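Local structure of histidine kinase (Synechocystis sp., 5DFY) at residues 51-62 with 188-199. The protein is probably a light-sensing histidine kinase of a two-component system, represented here by a cyanobacteriochrome GAF domain that covalently carries the bilin chromophore phycocyanobilin. Residues are numbered along the deposited sequence; the frame is centred on the assembly and turned at random.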
# COMPACT_ATOMS: atom_id res chain seq x y z
N LEU A 51 -6.99 -7.23 -13.86
CA LEU A 51 -6.27 -7.96 -12.83
C LEU A 51 -5.56 -9.19 -13.37
O LEU A 51 -4.40 -9.42 -13.05
CB LEU A 51 -7.21 -8.41 -11.71
CG LEU A 51 -7.46 -7.49 -10.51
CD1 LEU A 51 -8.13 -8.31 -9.43
CD2 LEU A 51 -6.19 -6.84 -9.97
N GLN A 52 -6.24 -10.01 -14.17
CA GLN A 52 -5.56 -11.20 -14.69
C GLN A 52 -4.39 -10.79 -15.57
O GLN A 52 -3.39 -11.48 -15.61
CB GLN A 52 -6.51 -12.12 -15.45
CG GLN A 52 -7.29 -13.09 -14.54
CD GLN A 52 -6.41 -14.11 -13.80
OE1 GLN A 52 -5.42 -14.62 -14.33
NE2 GLN A 52 -6.79 -14.41 -12.57
N ASN A 53 -4.49 -9.64 -16.23
CA ASN A 53 -3.37 -9.13 -17.00
C ASN A 53 -2.18 -8.81 -16.09
O ASN A 53 -1.05 -9.06 -16.46
CB ASN A 53 -3.73 -7.88 -17.79
CG ASN A 53 -4.46 -8.20 -19.09
OD1 ASN A 53 -4.54 -9.35 -19.52
ND2 ASN A 53 -4.98 -7.16 -19.74
N ILE A 54 -2.45 -8.24 -14.92
CA ILE A 54 -1.38 -7.93 -13.98
C ILE A 54 -0.73 -9.23 -13.49
O ILE A 54 0.50 -9.33 -13.43
CB ILE A 54 -1.92 -7.13 -12.78
CG1 ILE A 54 -2.29 -5.71 -13.25
CG2 ILE A 54 -0.89 -7.06 -11.65
CD1 ILE A 54 -3.15 -4.95 -12.25
N PHE A 55 -1.54 -10.22 -13.15
CA PHE A 55 -1.03 -11.49 -12.67
C PHE A 55 -0.24 -12.21 -13.75
O PHE A 55 0.80 -12.81 -13.48
CB PHE A 55 -2.17 -12.40 -12.18
CG PHE A 55 -2.97 -11.81 -11.07
CD1 PHE A 55 -2.35 -11.17 -10.01
CD2 PHE A 55 -4.34 -11.91 -11.06
CE1 PHE A 55 -3.08 -10.62 -8.97
CE2 PHE A 55 -5.08 -11.35 -10.03
CZ PHE A 55 -4.44 -10.70 -8.99
N ARG A 56 -0.77 -12.16 -14.99
CA ARG A 56 -0.02 -12.78 -16.08
C ARG A 56 1.34 -12.11 -16.25
O ARG A 56 2.38 -12.78 -16.33
CB ARG A 56 -0.83 -12.70 -17.38
CG ARG A 56 -0.16 -13.38 -18.57
CD ARG A 56 -1.05 -13.25 -19.81
NE ARG A 56 -1.18 -11.86 -20.23
CZ ARG A 56 -2.27 -11.11 -20.04
NH1 ARG A 56 -3.34 -11.61 -19.43
NH2 ARG A 56 -2.28 -9.84 -20.47
N ALA A 57 1.36 -10.80 -16.29
CA ALA A 57 2.61 -10.10 -16.53
C ALA A 57 3.61 -10.43 -15.44
O ALA A 57 4.76 -10.73 -15.72
CB ALA A 57 2.38 -8.59 -16.61
N THR A 58 3.17 -10.37 -14.19
CA THR A 58 4.07 -10.61 -13.08
C THR A 58 4.59 -12.03 -13.09
O THR A 58 5.78 -12.27 -12.92
CB THR A 58 3.40 -10.33 -11.71
OG1 THR A 58 3.09 -8.93 -11.61
CG2 THR A 58 4.32 -10.72 -10.56
N SER A 59 3.70 -12.99 -13.29
CA SER A 59 4.05 -14.40 -13.17
C SER A 59 5.03 -14.78 -14.28
O SER A 59 6.00 -15.48 -14.05
CB SER A 59 2.80 -15.29 -13.25
OG SER A 59 1.90 -15.04 -12.17
N ASP A 60 4.73 -14.31 -15.50
CA ASP A 60 5.62 -14.58 -16.63
C ASP A 60 6.97 -13.89 -16.44
O ASP A 60 8.01 -14.44 -16.80
CB ASP A 60 5.00 -14.09 -17.95
CG ASP A 60 3.82 -14.92 -18.42
OD1 ASP A 60 3.56 -16.03 -17.89
OD2 ASP A 60 3.13 -14.46 -19.37
N GLU A 61 6.97 -12.69 -15.86
CA GLU A 61 8.21 -11.98 -15.59
C GLU A 61 9.08 -12.77 -14.60
O GLU A 61 10.28 -12.93 -14.83
CB GLU A 61 7.89 -10.57 -15.06
CG GLU A 61 9.12 -9.76 -14.62
CD GLU A 61 8.76 -8.41 -14.00
OE1 GLU A 61 7.75 -8.32 -13.25
OE2 GLU A 61 9.50 -7.44 -14.25
N VAL A 62 8.48 -13.27 -13.52
CA VAL A 62 9.21 -14.06 -12.55
C VAL A 62 9.83 -15.28 -13.22
O VAL A 62 11.00 -15.59 -13.02
CB VAL A 62 8.32 -14.49 -11.38
CG1 VAL A 62 9.06 -15.46 -10.47
CG2 VAL A 62 7.84 -13.27 -10.62
N ILE A 188 9.43 -7.89 -6.46
CA ILE A 188 8.43 -8.13 -7.50
C ILE A 188 7.06 -8.30 -6.84
O ILE A 188 6.03 -7.80 -7.33
CB ILE A 188 8.80 -9.37 -8.36
CG1 ILE A 188 10.02 -9.04 -9.20
CG2 ILE A 188 7.63 -9.78 -9.27
CD1 ILE A 188 10.58 -10.20 -9.95
N ALA A 189 7.02 -9.00 -5.71
CA ALA A 189 5.76 -9.16 -5.00
C ALA A 189 5.26 -7.83 -4.42
O ALA A 189 4.07 -7.55 -4.47
CB ALA A 189 5.89 -10.22 -3.90
N ASN A 190 6.16 -7.02 -3.88
CA ASN A 190 5.76 -5.68 -3.41
C ASN A 190 5.10 -4.89 -4.54
O ASN A 190 4.07 -4.26 -4.36
CB ASN A 190 6.95 -4.88 -2.91
CG ASN A 190 7.48 -5.33 -1.55
OD1 ASN A 190 6.81 -6.04 -0.80
ND2 ASN A 190 8.70 -4.91 -1.24
N GLN A 191 5.70 -4.96 -5.72
CA GLN A 191 5.19 -4.22 -6.89
C GLN A 191 3.85 -4.77 -7.34
O GLN A 191 2.95 -4.02 -7.72
CB GLN A 191 6.19 -4.29 -8.04
CG GLN A 191 5.68 -3.61 -9.32
CD GLN A 191 5.30 -2.15 -9.08
OE1 GLN A 191 4.12 -1.75 -9.17
NE2 GLN A 191 6.30 -1.34 -8.77
N LEU A 192 3.70 -6.09 -7.29
CA LEU A 192 2.43 -6.72 -7.62
C LEU A 192 1.33 -6.22 -6.68
O LEU A 192 0.22 -5.90 -7.11
CB LEU A 192 2.53 -8.24 -7.53
CG LEU A 192 1.21 -9.00 -7.62
CD1 LEU A 192 0.52 -8.76 -8.97
CD2 LEU A 192 1.50 -10.48 -7.42
N GLY A 193 1.63 -6.16 -5.39
CA GLY A 193 0.65 -5.75 -4.41
C GLY A 193 0.20 -4.32 -4.62
O GLY A 193 -0.99 -3.99 -4.48
N VAL A 194 1.15 -3.44 -4.95
CA VAL A 194 0.82 -2.06 -5.28
C VAL A 194 -0.04 -1.99 -6.54
O VAL A 194 -0.99 -1.23 -6.59
CB VAL A 194 2.10 -1.21 -5.46
CG1 VAL A 194 1.81 0.09 -6.20
CG2 VAL A 194 2.72 -0.93 -4.13
N ALA A 195 0.27 -2.79 -7.56
CA ALA A 195 -0.54 -2.80 -8.78
C ALA A 195 -1.96 -3.25 -8.48
O ALA A 195 -2.91 -2.71 -9.02
CB ALA A 195 0.08 -3.70 -9.83
N VAL A 196 -2.12 -4.28 -7.64
CA VAL A 196 -3.44 -4.74 -7.27
C VAL A 196 -4.20 -3.63 -6.53
O VAL A 196 -5.35 -3.36 -6.84
CB VAL A 196 -3.37 -6.04 -6.43
CG1 VAL A 196 -4.72 -6.40 -5.87
CG2 VAL A 196 -2.83 -7.18 -7.30
N TYR A 197 -3.55 -2.97 -5.59
CA TYR A 197 -4.27 -1.97 -4.81
C TYR A 197 -4.65 -0.78 -5.70
O TYR A 197 -5.76 -0.27 -5.60
CB TYR A 197 -3.44 -1.50 -3.60
CG TYR A 197 -4.23 -0.70 -2.60
CD1 TYR A 197 -5.51 -1.08 -2.21
CD2 TYR A 197 -3.69 0.40 -2.00
CE1 TYR A 197 -6.23 -0.35 -1.30
CE2 TYR A 197 -4.40 1.13 -1.08
CZ TYR A 197 -5.66 0.75 -0.72
OH TYR A 197 -6.37 1.49 0.19
N GLN A 198 -3.73 -0.36 -6.57
CA GLN A 198 -4.00 0.73 -7.51
C GLN A 198 -5.22 0.39 -8.37
O GLN A 198 -6.10 1.24 -8.59
CB GLN A 198 -2.76 0.98 -8.37
CG GLN A 198 -2.95 2.03 -9.45
CD GLN A 198 -3.25 3.40 -8.88
OE1 GLN A 198 -4.41 3.81 -8.74
NE2 GLN A 198 -2.19 4.13 -8.55
N ALA A 199 -5.30 -0.85 -8.83
CA ALA A 199 -6.42 -1.29 -9.67
C ALA A 199 -7.71 -1.23 -8.88
O ALA A 199 -8.74 -0.83 -9.41
CB ALA A 199 -6.17 -2.68 -10.21
O HOH W 1 5.17 -7.33 -10.10
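L192 sends its CD1 methyl between I54, F55 and T58 of the facing helix, and it is this branch of the leucine that meets all three. The tightest touch is with I54 CG2, 3.5 Å from L192 CD1 and slightly closer than usual for two carbons. This methyl of I54 stands anti to the backbone N (chi1 -70° sets CG1 beside it) and also meets A195 CB at 3.9 Å; alanine is small enough to take the branched chain against its helix. The F55 side chain runs at about a right angle to those of L192 and V196, and both methyls meet its ring obliquely, CE1 lying 3.8 Å from V196 CG2; this flat group fills the wedge between the helices and the sheet, where it also touches I85. The side chains of I188 and T58 run past each other in opposite directions, and I188 CG2 lies 3.7 Å from both T58 CG2 and V62 CG2. L51 CD2 reaches A199 CB more loosely.

Helices 50-66 and 179-203 are the terminal pair of the GAF fold, packed on the side of the antiparallel sheet away from the phycocyanobilin; segments 51-62 and 188-199 run nearly antiparallel (169°), their axes 10.4 Å apart at closest approach. Q191 and Q198 hydrogen-bond to Q198 and Q191 of the second subunit, beside packing by V194 and Y197.

Polar contact across the interface runs through one water, 3.0 Å from T58 OG1, which donates to I188 O at 2.9 Å. Threonine suits this place because its methyl packs on I188 while its hydroxyl meets the water.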